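Local structure of thioredoxin domain-containing protein (Aeropyrum pernix, 3HA9) at residues V71-K83 with Y92-I105. The protein is of unknown function but, as a thioredoxin-like protein with an oxidised CxxC disulfide at a helix start, probably acts as a thiol-disulfide oxidoreductase. Residues are numbered along the deposited sequence; the frame is centred on the assembly and turned at random.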
loop_
_atom_site.group_PDB
_atom_site.type_symbol
_atom_site.label_atom_id
_atom_site.label_comp_id
_atom_site.label_asym_id
_atom_site.label_seq_id
_atom_site.Cartn_x
_atom_site.Cartn_y
_atom_site.Cartn_z
ATOM N N VAL A 71 -5.410 -3.293 6.005
ATOM C CA VAL A 71 -4.390 -2.289 5.677
ATOM C C VAL A 71 -3.022 -2.949 5.502
ATOM O O VAL A 71 -2.569 -3.753 6.354
ATOM C CB VAL A 71 -4.303 -1.174 6.772
ATOM C CG1 VAL A 71 -3.083 -0.254 6.533
ATOM C CG2 VAL A 71 -5.616 -0.380 6.826
ATOM N N ILE A 72 -2.367 -2.624 4.393
ATOM C CA ILE A 72 -0.985 -3.034 4.180
ATOM C C ILE A 72 -0.122 -1.761 4.199
ATOM O O ILE A 72 -0.253 -0.921 3.304
ATOM C CB ILE A 72 -0.802 -3.824 2.869
ATOM C CG1 ILE A 72 -1.806 -5.008 2.827
ATOM C CG2 ILE A 72 0.651 -4.263 2.722
ATOM C CD1 ILE A 72 -1.729 -5.906 1.596
ATOM N N ALA A 73 0.705 -1.609 5.242
ATOM C CA ALA A 73 1.597 -0.450 5.370
ATOM C C ALA A 73 2.851 -0.737 4.585
ATOM O O ALA A 73 3.544 -1.710 4.870
ATOM C CB ALA A 73 1.930 -0.160 6.837
ATOM N N ILE A 74 3.134 0.101 3.583
ATOM C CA ILE A 74 4.249 -0.149 2.664
ATOM C C ILE A 74 5.233 0.989 2.841
ATOM O O ILE A 74 4.981 2.090 2.359
ATOM C CB ILE A 74 3.813 -0.224 1.181
ATOM C CG1 ILE A 74 2.826 -1.364 0.970
ATOM C CG2 ILE A 74 5.069 -0.413 0.273
ATOM C CD1 ILE A 74 2.140 -1.397 -0.427
ATOM N N ASP A 75 6.344 0.723 3.528
ATOM C CA ASP A 75 7.355 1.758 3.722
ATOM C C ASP A 75 8.309 1.603 2.562
ATOM O O ASP A 75 9.004 0.583 2.464
ATOM C CB ASP A 75 8.080 1.558 5.068
ATOM C CG ASP A 75 9.069 2.680 5.389
ATOM O OD1 ASP A 75 9.533 3.375 4.465
ATOM O OD2 ASP A 75 9.381 2.867 6.591
ATOM N N PHE A 76 8.329 2.602 1.675
ATOM C CA PHE A 76 9.187 2.529 0.501
ATOM C C PHE A 76 10.437 3.375 0.657
ATOM O O PHE A 76 11.201 3.549 -0.307
ATOM C CB PHE A 76 8.402 2.858 -0.800
ATOM C CG PHE A 76 7.954 4.302 -0.934
ATOM C CD1 PHE A 76 8.750 5.243 -1.605
ATOM C CD2 PHE A 76 6.705 4.693 -0.467
ATOM C CE1 PHE A 76 8.312 6.562 -1.788
ATOM C CE2 PHE A 76 6.253 6.005 -0.638
ATOM C CZ PHE A 76 7.061 6.938 -1.310
ATOM N N TRP A 77 10.666 3.897 1.869
ATOM C CA TRP A 77 11.813 4.772 2.085
ATOM C C TRP A 77 13.048 3.910 2.405
ATOM O O TRP A 77 13.563 3.898 3.522
ATOM C CB TRP A 77 11.506 5.833 3.157
ATOM C CG TRP A 77 12.438 7.012 3.034
ATOM C CD1 TRP A 77 13.542 7.262 3.785
ATOM C CD2 TRP A 77 12.361 8.051 2.061
ATOM N NE1 TRP A 77 14.149 8.424 3.361
ATOM C CE2 TRP A 77 13.437 8.929 2.305
ATOM C CE3 TRP A 77 11.463 8.347 1.024
ATOM C CZ2 TRP A 77 13.667 10.064 1.529
ATOM C CZ3 TRP A 77 11.690 9.497 0.251
ATOM C CH2 TRP A 77 12.787 10.337 0.520
ATOM N N THR A 78 13.489 3.167 1.390
ATOM C CA THR A 78 14.560 2.193 1.527
ATOM C C THR A 78 15.733 2.562 0.629
ATOM O O THR A 78 15.567 3.305 -0.343
ATOM C CB THR A 78 14.085 0.789 1.063
ATOM O OG1 THR A 78 13.690 0.846 -0.321
ATOM C CG2 THR A 78 12.919 0.296 1.915
ATOM N N ALA A 79 16.914 2.020 0.940
ATOM C CA ALA A 79 18.109 2.343 0.154
ATOM C C ALA A 79 17.893 2.067 -1.332
ATOM O O ALA A 79 18.303 2.864 -2.183
ATOM C CB ALA A 79 19.315 1.576 0.680
ATOM N N GLU A 80 17.251 0.943 -1.639
ATOM C CA GLU A 80 17.065 0.533 -3.028
ATOM C C GLU A 80 16.134 1.500 -3.763
ATOM O O GLU A 80 16.397 1.890 -4.913
ATOM C CB GLU A 80 16.513 -0.901 -3.100
ATOM C CG GLU A 80 17.494 -1.993 -2.699
ATOM C CD GLU A 80 17.712 -2.124 -1.175
ATOM O OE1 GLU A 80 16.906 -1.606 -0.351
ATOM O OE2 GLU A 80 18.720 -2.760 -0.801
ATOM N N ALA A 81 15.029 1.858 -3.117
ATOM C CA ALA A 81 14.065 2.770 -3.724
ATOM C C ALA A 81 14.674 4.160 -3.916
ATOM O O ALA A 81 14.482 4.777 -4.970
ATOM C CB ALA A 81 12.791 2.850 -2.862
ATOM N N LEU A 82 15.408 4.638 -2.907
ATOM C CA LEU A 82 15.989 5.987 -2.941
ATOM C C LEU A 82 17.021 6.100 -4.056
ATOM O O LEU A 82 17.078 7.109 -4.756
ATOM C CB LEU A 82 16.628 6.348 -1.583
ATOM C CG LEU A 82 15.654 6.388 -0.394
ATOM C CD1 LEU A 82 16.297 7.021 0.883
ATOM C CD2 LEU A 82 14.325 7.043 -0.737
ATOM N N LYS A 83 17.826 5.056 -4.211
ATOM C CA LYS A 83 18.810 4.999 -5.304
ATOM C C LYS A 83 18.135 5.065 -6.675
ATOM O O LYS A 83 18.568 5.844 -7.541
ATOM C CB LYS A 83 19.687 3.752 -5.206
ATOM C CG LYS A 83 20.751 3.688 -6.318
ATOM C CD LYS A 83 21.566 2.419 -6.258
ATOM C CE LYS A 83 22.618 2.429 -7.352
ATOM N NZ LYS A 83 23.412 1.170 -7.365
ATOM N N TYR A 92 17.713 14.741 1.563
ATOM C CA TYR A 92 16.617 13.868 1.959
ATOM C C TYR A 92 17.034 13.002 3.135
ATOM O O TYR A 92 18.201 12.670 3.278
ATOM C CB TYR A 92 16.214 12.970 0.790
ATOM C CG TYR A 92 15.763 13.754 -0.433
ATOM C CD1 TYR A 92 14.460 14.217 -0.534
ATOM C CD2 TYR A 92 16.658 14.058 -1.459
ATOM C CE1 TYR A 92 14.037 14.951 -1.625
ATOM C CE2 TYR A 92 16.238 14.791 -2.578
ATOM C CZ TYR A 92 14.931 15.233 -2.644
ATOM O OH TYR A 92 14.488 15.957 -3.731
ATOM N N PRO A 93 16.066 12.591 3.957
ATOM C CA PRO A 93 16.388 11.680 5.062
ATOM C C PRO A 93 17.013 10.364 4.585
ATOM O O PRO A 93 16.736 9.909 3.461
ATOM C CB PRO A 93 15.017 11.423 5.696
ATOM C CG PRO A 93 14.243 12.673 5.404
ATOM C CD PRO A 93 14.656 13.012 3.991
ATOM N N PRO A 94 17.857 9.744 5.423
ATOM C CA PRO A 94 18.416 8.453 5.051
ATOM C C PRO A 94 17.284 7.437 5.015
ATOM O O PRO A 94 16.159 7.765 5.429
ATOM C CB PRO A 94 19.374 8.120 6.207
ATOM C CG PRO A 94 19.511 9.359 7.005
ATOM C CD PRO A 94 18.280 10.164 6.773
ATOM N N PRO A 95 17.566 6.225 4.520
ATOM C CA PRO A 95 16.549 5.180 4.545
ATOM C C PRO A 95 16.018 4.907 5.943
ATOM O O PRO A 95 16.752 4.986 6.938
ATOM C CB PRO A 95 17.291 3.937 4.053
ATOM C CG PRO A 95 18.476 4.448 3.324
ATOM C CD PRO A 95 18.849 5.734 3.988
ATOM N N ASP A 96 14.735 4.585 6.015
ATOM C CA ASP A 96 14.130 4.102 7.246
ATOM C C ASP A 96 14.695 2.725 7.572
ATOM O O ASP A 96 14.793 1.859 6.703
ATOM C CB ASP A 96 12.626 3.905 7.051
ATOM C CG ASP A 96 11.812 5.187 7.170
ATOM O OD1 ASP A 96 12.357 6.282 7.461
ATOM O OD2 ASP A 96 10.568 5.065 6.970
ATOM N N THR A 97 15.022 2.514 8.836
ATOM C CA THR A 97 15.376 1.176 9.299
ATOM C C THR A 97 14.072 0.436 9.604
ATOM O O THR A 97 13.048 1.075 9.876
ATOM C CB THR A 97 16.227 1.251 10.579
ATOM O OG1 THR A 97 15.448 1.856 11.621
ATOM C CG2 THR A 97 17.481 2.099 10.346
ATOM N N PRO A 98 14.088 -0.907 9.553
ATOM C CA PRO A 98 12.911 -1.665 9.988
ATOM C C PRO A 98 12.468 -1.257 11.398
ATOM O O PRO A 98 11.268 -1.202 11.666
ATOM C CB PRO A 98 13.398 -3.113 9.964
ATOM C CG PRO A 98 14.418 -3.106 8.855
ATOM C CD PRO A 98 15.104 -1.782 8.926
ATOM N N GLU A 99 13.422 -0.964 12.285
ATOM C CA GLU A 99 13.092 -0.515 13.648
ATOM C C GLU A 99 12.254 0.771 13.656
ATOM O O GLU A 99 11.293 0.884 14.408
ATOM C CB GLU A 99 14.377 -0.329 14.488
ATOM C CG GLU A 99 14.142 0.286 15.878
ATOM C CD GLU A 99 15.424 0.612 16.670
ATOM O OE1 GLU A 99 16.562 0.372 16.180
ATOM O OE2 GLU A 99 15.290 1.098 17.821
ATOM N N MET A 100 12.647 1.746 12.849
ATOM C CA MET A 100 11.916 3.016 12.752
ATOM C C MET A 100 10.508 2.804 12.234
ATOM O O MET A 100 9.567 3.450 12.711
ATOM C CB MET A 100 12.658 3.973 11.819
ATOM C CG MET A 100 13.951 4.513 12.413
ATOM S SD MET A 100 14.990 5.443 11.229
ATOM C CE MET A 100 13.767 6.665 10.700
ATOM N N PHE A 101 10.380 1.924 11.238
ATOM C CA PHE A 101 9.098 1.608 10.624
ATOM C C PHE A 101 8.195 0.963 11.671
ATOM O O PHE A 101 7.056 1.396 11.859
ATOM C CB PHE A 101 9.351 0.681 9.423
ATOM C CG PHE A 101 8.103 0.230 8.667
ATOM C CD1 PHE A 101 6.915 0.955 8.674
ATOM C CD2 PHE A 101 8.184 -0.906 7.878
ATOM C CE1 PHE A 101 5.776 0.510 7.931
ATOM C CE2 PHE A 101 7.080 -1.372 7.135
ATOM C CZ PHE A 101 5.876 -0.656 7.150
ATOM N N ARG A 102 8.725 -0.035 12.386
ATOM C CA ARG A 102 7.974 -0.701 13.463
ATOM C C ARG A 102 7.524 0.254 14.541
ATOM O O ARG A 102 6.377 0.175 14.999
ATOM C CB ARG A 102 8.811 -1.815 14.097
ATOM C CG ARG A 102 8.950 -3.032 13.212
ATOM C CD ARG A 102 9.739 -4.142 13.923
ATOM N NE ARG A 102 10.213 -5.195 13.016
ATOM C CZ ARG A 102 9.471 -6.190 12.531
ATOM N NH1 ARG A 102 8.183 -6.298 12.832
ATOM N NH2 ARG A 102 10.025 -7.106 11.750
ATOM N N LYS A 103 8.425 1.156 14.930
ATOM C CA LYS A 103 8.137 2.107 15.988
ATOM C C LYS A 103 7.018 3.068 15.588
ATOM O O LYS A 103 6.168 3.399 16.404
ATOM C CB LYS A 103 9.410 2.880 16.376
ATOM C CG LYS A 103 9.232 3.892 17.506
ATOM C CD LYS A 103 8.816 3.207 18.782
ATOM C CE LYS A 103 9.148 4.020 20.010
ATOM N NZ LYS A 103 9.227 3.115 21.174
ATOM N N PHE A 104 7.037 3.504 14.334
ATOM C CA PHE A 104 5.997 4.389 13.816
ATOM C C PHE A 104 4.651 3.690 13.886
ATOM O O PHE A 104 3.651 4.251 14.391
ATOM C CB PHE A 104 6.314 4.837 12.375
ATOM C CG PHE A 104 5.222 5.629 11.748
ATOM C CD1 PHE A 104 5.182 7.010 11.886
ATOM C CD2 PHE A 104 4.191 4.990 11.045
ATOM C CE1 PHE A 104 4.128 7.754 11.318
ATOM C CE2 PHE A 104 3.139 5.726 10.481
ATOM C CZ PHE A 104 3.113 7.112 10.618
ATOM N N ILE A 105 4.606 2.455 13.396
ATOM C CA ILE A 105 3.357 1.694 13.404
ATOM C C ILE A 105 2.898 1.364 14.831
ATOM O O ILE A 105 1.683 1.419 15.125
ATOM C CB ILE A 105 3.455 0.421 12.497
ATOM C CG1 ILE A 105 3.730 0.832 11.047
ATOM C CG2 ILE A 105 2.184 -0.465 12.623
ATOM C CD1 ILE A 105 2.587 1.643 10.359
#
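W77 and D96 are joined through the backbone: D96 N donates to W77 O at 2.8 Å, meeting it nearly in line with the carbonyl bond. The indole nitrogen also reaches the proline-rich loop. W77 NE1 donates to P93 O at 3.0 Å, P93 O lying near the indole plane while the N-H arrives from above that carbonyl's own plane; a second bond, to P94 O, is weak. L82 CD2 sits over one indole face, and W48 meets the ring edge-to-face.

Apolar and CH-pi contacts link helix 98-105 to strand 71-75. D75 CB stands 3.5 Å from the F101 ring centroid and 3° off its normal, a CH-pi contact, while A73 O lies in the ring plane, 3.4 Å from F101 CZ. A73 CB is 4.0 Å from both F101 CZ and I105 CD1. With CG anti to the backbone N (chi1 179°), the F101 ring is placed against D75 of the strand, and M45, M115 and M117 also touch it. Replacing F101 by an alanine would probably strip D75 CB of the ring face it rests on, remove the ring edge beside A73 and open a gap between helix and sheet.

The carboxylates of D75 and D96 meet with planes 85° apart, D75 OD2 to D96 OD2 being 2.5 Å. D75 OD1 accepts from W77 N at 2.9 Å, closing an Asx turn, and D96 OD2 accepts from A47 N. This buried acid pair, whose D96 side chain lies near the CxxC disulfide without touching it, therefore has backbone N-H partners on both residues, which probably fix the two carboxylates in place.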